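Local structure of vibralactone Cyclase (6KD0) at residues G10-H15 against M228-D233; P20-F25 against A234-K239. The protein probably catalyses the cyclisation that closes the fused bicyclic beta-lactone of vibralactone, using an alpha/beta-hydrolase fold. All coordinates share one frame; numbering follows the deposited sequence.

Contact 1: residues G10-H15 against M228-D233; sequences GLSTAH and MEECRD
Ser12 and Glu230 meet because of their first torsions. Ser12 OG lies between its own backbone N and carbonyl carbon, at chi1 48°, and faces the end of helix 227-230. Glu230 has CG opposite its backbone N, with chi1 at 152°. Beyond CG the chain runs extended, which carries the carboxylate across to the loop. The two groups join in a short hydrogen bond, with Ser12 OG donating to Glu230 OE1 at 2.6 Å. The oxygen is approached on its anti lone pair, the one turned away from OE2. Glu230 OE2 makes a salt bridge to Arg284 of helix 284-296, so the carboxylate is held at both oxygens.

Cys231 supplies the apolar share of the contact. It is the first residue past the helix to leave helical geometry. Its SG packs on Ser12 CB at 3.7 Å. Ser12 is therefore met twice, at its hydroxyl by acid and at its CB by sulfur. Trp280 also touches the Ser12 side chain.

The type I beta turn from Gly10 to Thr13 holds Ser12 in its third position, and Thr13 OG1 reinforces it with a hydrogen bond to Gly10 O at 2.9 Å. At the helix end, Glu229 O takes Arg232 N and Arg232 NH1 from opposite faces of its carbonyl plane, which helps fix the chain around Glu230 and Cys231.

The contact joins the N-terminal loop to the end of helix 227-230 and the residue after it through one polar link and one small apolar touch. With a hydroxyl and a guanidinium as partners, the Glu230 carboxylate probably stays ionised, and the short bond is then likely to be charge-assisted.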
# COMPACT_ATOMS: atom_id res chain seq x y z
N GLY A 10 -23.47 1.59 8.04
CA GLY A 10 -23.05 2.92 8.54
C GLY A 10 -21.53 3.06 8.44
O GLY A 10 -20.89 3.42 9.40
N LEU A 11 -20.99 2.72 7.29
CA LEU A 11 -19.56 2.77 7.01
C LEU A 11 -19.00 4.18 7.18
O LEU A 11 -17.86 4.33 7.64
CB LEU A 11 -19.29 2.24 5.60
CG LEU A 11 -19.37 0.72 5.48
CD1 LEU A 11 -18.70 0.20 4.24
CD2 LEU A 11 -18.75 0.04 6.69
N SER A 12 -19.78 5.21 6.87
CA SER A 12 -19.30 6.59 6.90
C SER A 12 -19.88 7.41 8.06
O SER A 12 -19.80 8.65 8.04
CB SER A 12 -19.59 7.28 5.57
OG SER A 12 -20.92 7.06 5.16
N THR A 13 -20.44 6.77 9.08
CA THR A 13 -20.78 7.47 10.31
C THR A 13 -19.59 7.36 11.26
O THR A 13 -19.06 6.26 11.47
CB THR A 13 -22.04 6.87 10.93
OG1 THR A 13 -21.81 5.48 11.17
CG2 THR A 13 -23.22 6.98 9.98
N ALA A 14 -19.19 8.49 11.84
CA ALA A 14 -17.94 8.53 12.60
C ALA A 14 -17.91 7.47 13.70
O ALA A 14 -18.84 7.36 14.50
CB ALA A 14 -17.74 9.92 13.19
N HIS A 15 -16.85 6.67 13.70
CA HIS A 15 -16.60 5.74 14.79
C HIS A 15 -16.54 6.51 16.10
O HIS A 15 -15.89 7.57 16.16
CB HIS A 15 -15.27 5.00 14.55
CG HIS A 15 -15.06 3.81 15.44
ND1 HIS A 15 -14.77 3.93 16.79
CD2 HIS A 15 -15.07 2.48 15.18
CE1 HIS A 15 -14.63 2.73 17.32
NE2 HIS A 15 -14.80 1.83 16.36
N MET A 228 -17.75 7.64 -3.61
CA MET A 228 -17.12 8.86 -4.13
C MET A 228 -17.98 10.09 -3.88
O MET A 228 -17.44 11.18 -3.64
CB MET A 228 -16.80 8.72 -5.62
CG MET A 228 -15.83 9.78 -6.15
SD MET A 228 -14.11 9.51 -5.62
CE MET A 228 -13.77 7.97 -6.46
N GLU A 229 -19.31 9.95 -3.93
CA GLU A 229 -20.22 11.05 -3.61
C GLU A 229 -20.61 11.05 -2.13
O GLU A 229 -20.62 12.10 -1.49
CB GLU A 229 -21.48 10.95 -4.47
CG GLU A 229 -21.24 11.18 -5.95
CD GLU A 229 -20.63 12.52 -6.24
OE1 GLU A 229 -21.02 13.52 -5.59
OE2 GLU A 229 -19.75 12.59 -7.13
N GLU A 230 -20.94 9.87 -1.60
CA GLU A 230 -21.36 9.76 -0.20
C GLU A 230 -20.26 10.23 0.75
O GLU A 230 -20.54 10.88 1.76
CB GLU A 230 -21.80 8.33 0.11
CG GLU A 230 -21.64 7.89 1.59
CD GLU A 230 -21.45 6.37 1.75
OE1 GLU A 230 -21.11 5.91 2.88
OE2 GLU A 230 -21.65 5.63 0.76
N CYS A 231 -19.00 9.93 0.42
CA CYS A 231 -17.86 10.34 1.23
C CYS A 231 -17.06 11.46 0.58
O CYS A 231 -15.86 11.59 0.82
CB CYS A 231 -16.96 9.14 1.51
SG CYS A 231 -17.81 7.79 2.35
N ARG A 232 -17.70 12.29 -0.26
CA ARG A 232 -16.95 13.29 -1.00
C ARG A 232 -16.27 14.30 -0.09
O ARG A 232 -15.31 14.95 -0.52
CB ARG A 232 -17.86 14.01 -1.99
CG ARG A 232 -18.95 14.83 -1.33
CD ARG A 232 -19.95 15.29 -2.39
NE ARG A 232 -21.01 16.09 -1.80
CZ ARG A 232 -22.09 15.59 -1.20
NH1 ARG A 232 -22.25 14.28 -1.10
NH2 ARG A 232 -23.01 16.40 -0.70
N ASP A 233 -16.73 14.47 1.15
CA ASP A 233 -16.09 15.41 2.08
C ASP A 233 -15.51 14.70 3.30
O ASP A 233 -15.42 15.29 4.38
CB ASP A 233 -17.07 16.49 2.52
CG ASP A 233 -17.57 17.34 1.36
OD1 ASP A 233 -16.73 17.80 0.57
OD2 ASP A 233 -18.80 17.55 1.26

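Contact 2: residues P20-F25 against A234-K239; sequences PVWAAF and APLLSK
Trp22 of helix 18-24 lays one face of its indole on Pro235, and this is the tight part of the contact. Pro235 CB sits 3.6 Å from the centroid of the Trp22 six-membered ring, only 16° off the ring normal. This is a CH-pi contact over the face, slightly offset toward the rim. The closest pair is Trp22 CZ2 with Pro235 CB, at 3.5 Å. Pro235 CG reaches the neighbouring part of the indole, 3.9 Å from Trp22 NE1. The indole gets there because CG is opposite the backbone N, chi1 -177°, which places the ring system between helix and loop.

Leu236 continues the packing past the proline. Its CD2 comes obliquely to the far end of the same ring, 3.6 Å from Trp22 CZ3. The Leu236 side chain runs back alongside the indole, pointing the other way. Replacing Trp22 by an alanine is likely to leave Pro235 without its aromatic cover and open a gap beside Leu236 CD2.

The other side is looser. Phe25, just past the helix, meets Leu236 CD2 through CE2 at 4.3 Å and covers little of it. Phe25 has a second aromatic partner in Phe317, edge to face. Pro20, Ala23 and Ala24 are exposed on the helix surface turned away from the loop.

Pro235 and Leu236 are the middle residues of a type II beta turn from Ala234 to Leu237, which points Pro235 at the helix and lets the end of Leu236 reach it. The turn belongs to the excursion between strands 203-207 and 273-278. Packing of an N-terminal helix against this excursion is consistent with the cap region of hormone-sensitive-lipase-like alpha/beta hydrolases.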
# COMPACT_ATOMS: atom_id res chain seq x y z
N PRO A 20 -13.93 12.21 18.67
CA PRO A 20 -13.21 13.17 19.52
C PRO A 20 -11.79 13.45 19.05
O PRO A 20 -11.33 14.60 19.09
CB PRO A 20 -13.24 12.52 20.92
CG PRO A 20 -13.70 11.14 20.75
CD PRO A 20 -14.28 10.97 19.38
N VAL A 21 -11.10 12.40 18.59
CA VAL A 21 -9.74 12.58 18.07
C VAL A 21 -9.75 13.51 16.87
O VAL A 21 -8.88 14.38 16.73
CB VAL A 21 -9.13 11.21 17.69
CG1 VAL A 21 -7.82 11.41 16.96
CG2 VAL A 21 -8.94 10.37 18.94
N TRP A 22 -10.73 13.33 15.98
CA TRP A 22 -10.84 14.22 14.82
C TRP A 22 -11.15 15.64 15.25
O TRP A 22 -10.62 16.60 14.67
CB TRP A 22 -11.93 13.69 13.88
CG TRP A 22 -12.07 14.51 12.62
CD1 TRP A 22 -13.17 15.21 12.20
CD2 TRP A 22 -11.05 14.74 11.64
NE1 TRP A 22 -12.90 15.85 11.02
CE2 TRP A 22 -11.61 15.58 10.65
CE3 TRP A 22 -9.73 14.32 11.50
CZ2 TRP A 22 -10.90 15.99 9.54
CZ3 TRP A 22 -9.02 14.74 10.38
CH2 TRP A 22 -9.60 15.56 9.42
N ALA A 23 -11.99 15.80 16.28
CA ALA A 23 -12.32 17.14 16.76
C ALA A 23 -11.08 17.88 17.25
O ALA A 23 -11.02 19.11 17.17
CB ALA A 23 -13.38 17.06 17.86
N ALA A 24 -10.08 17.16 17.76
CA ALA A 24 -8.86 17.86 18.20
C ALA A 24 -7.77 17.98 17.13
O ALA A 24 -6.76 18.65 17.39
CB ALA A 24 -8.26 17.18 19.43
N PHE A 25 -7.94 17.38 15.96
CA PHE A 25 -6.90 17.44 14.93
C PHE A 25 -6.76 18.86 14.39
O PHE A 25 -7.76 19.46 14.01
CB PHE A 25 -7.25 16.48 13.80
CG PHE A 25 -6.24 16.43 12.68
CD1 PHE A 25 -4.94 15.99 12.91
CD2 PHE A 25 -6.59 16.79 11.39
CE1 PHE A 25 -4.01 15.93 11.87
CE2 PHE A 25 -5.67 16.73 10.34
CZ PHE A 25 -4.38 16.30 10.59
N ALA A 234 -15.07 13.45 3.14
CA ALA A 234 -14.62 12.68 4.29
C ALA A 234 -13.32 13.26 4.84
O ALA A 234 -12.53 13.86 4.10
CB ALA A 234 -14.41 11.22 3.92
N PRO A 235 -13.07 13.11 6.14
CA PRO A 235 -11.78 13.51 6.69
C PRO A 235 -10.63 12.87 5.92
O PRO A 235 -10.71 11.73 5.47
CB PRO A 235 -11.84 12.98 8.13
CG PRO A 235 -13.29 12.88 8.45
CD PRO A 235 -13.93 12.48 7.16
N LEU A 236 -9.56 13.65 5.76
CA LEU A 236 -8.25 13.22 5.27
C LEU A 236 -8.22 12.91 3.78
O LEU A 236 -7.14 12.84 3.20
CB LEU A 236 -7.72 12.00 6.06
CG LEU A 236 -7.61 12.11 7.59
CD1 LEU A 236 -7.02 10.83 8.15
CD2 LEU A 236 -6.77 13.32 8.01
N LEU A 237 -9.37 12.71 3.13
CA LEU A 237 -9.38 12.52 1.68
C LEU A 237 -10.75 12.85 1.11
O LEU A 237 -11.72 12.12 1.35
CB LEU A 237 -8.99 11.08 1.30
CG LEU A 237 -8.95 10.84 -0.22
CD1 LEU A 237 -7.87 11.69 -0.89
CD2 LEU A 237 -8.75 9.34 -0.53
N SER A 238 -10.83 13.93 0.36
CA SER A 238 -12.06 14.35 -0.29
C SER A 238 -12.06 13.86 -1.74
O SER A 238 -11.01 13.50 -2.28
CB SER A 238 -12.21 15.87 -0.22
OG SER A 238 -11.18 16.50 -0.97
N LYS A 239 -13.25 13.81 -2.34
CA LYS A 239 -13.38 13.57 -3.77
C LYS A 239 -12.55 14.57 -4.58
O LYS A 239 -11.87 14.21 -5.55
CB LYS A 239 -14.86 13.66 -4.18
CG LYS A 239 -15.09 13.72 -5.68
CD LYS A 239 -16.59 13.65 -5.99
CE LYS A 239 -16.84 13.37 -7.46
NZ LYS A 239 -16.95 14.62 -8.26

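How the contacts relate
Contacts 1 and 2 have centres about 11 Å apart and are continuous along the chain at 228-239. Their segments alternate in sequence, so the N-terminal region meets this stretch twice: first its loop, then its helix. A probable backbone hydrogen bond, Lys239 N to Arg232 O at 3.0 Å, ties the two later segments together across the turn. Trp280 is a shared neighbour, touching Ser12 and Ala14 beside contact 1 and Ala234 and Pro235 beside contact 2. It precedes Asp281, which Leu237 touches and which probably belongs to a Ser-His-Asp triad with Ser177 and His311. Cys231 and Leu236 come near that triad without touching it.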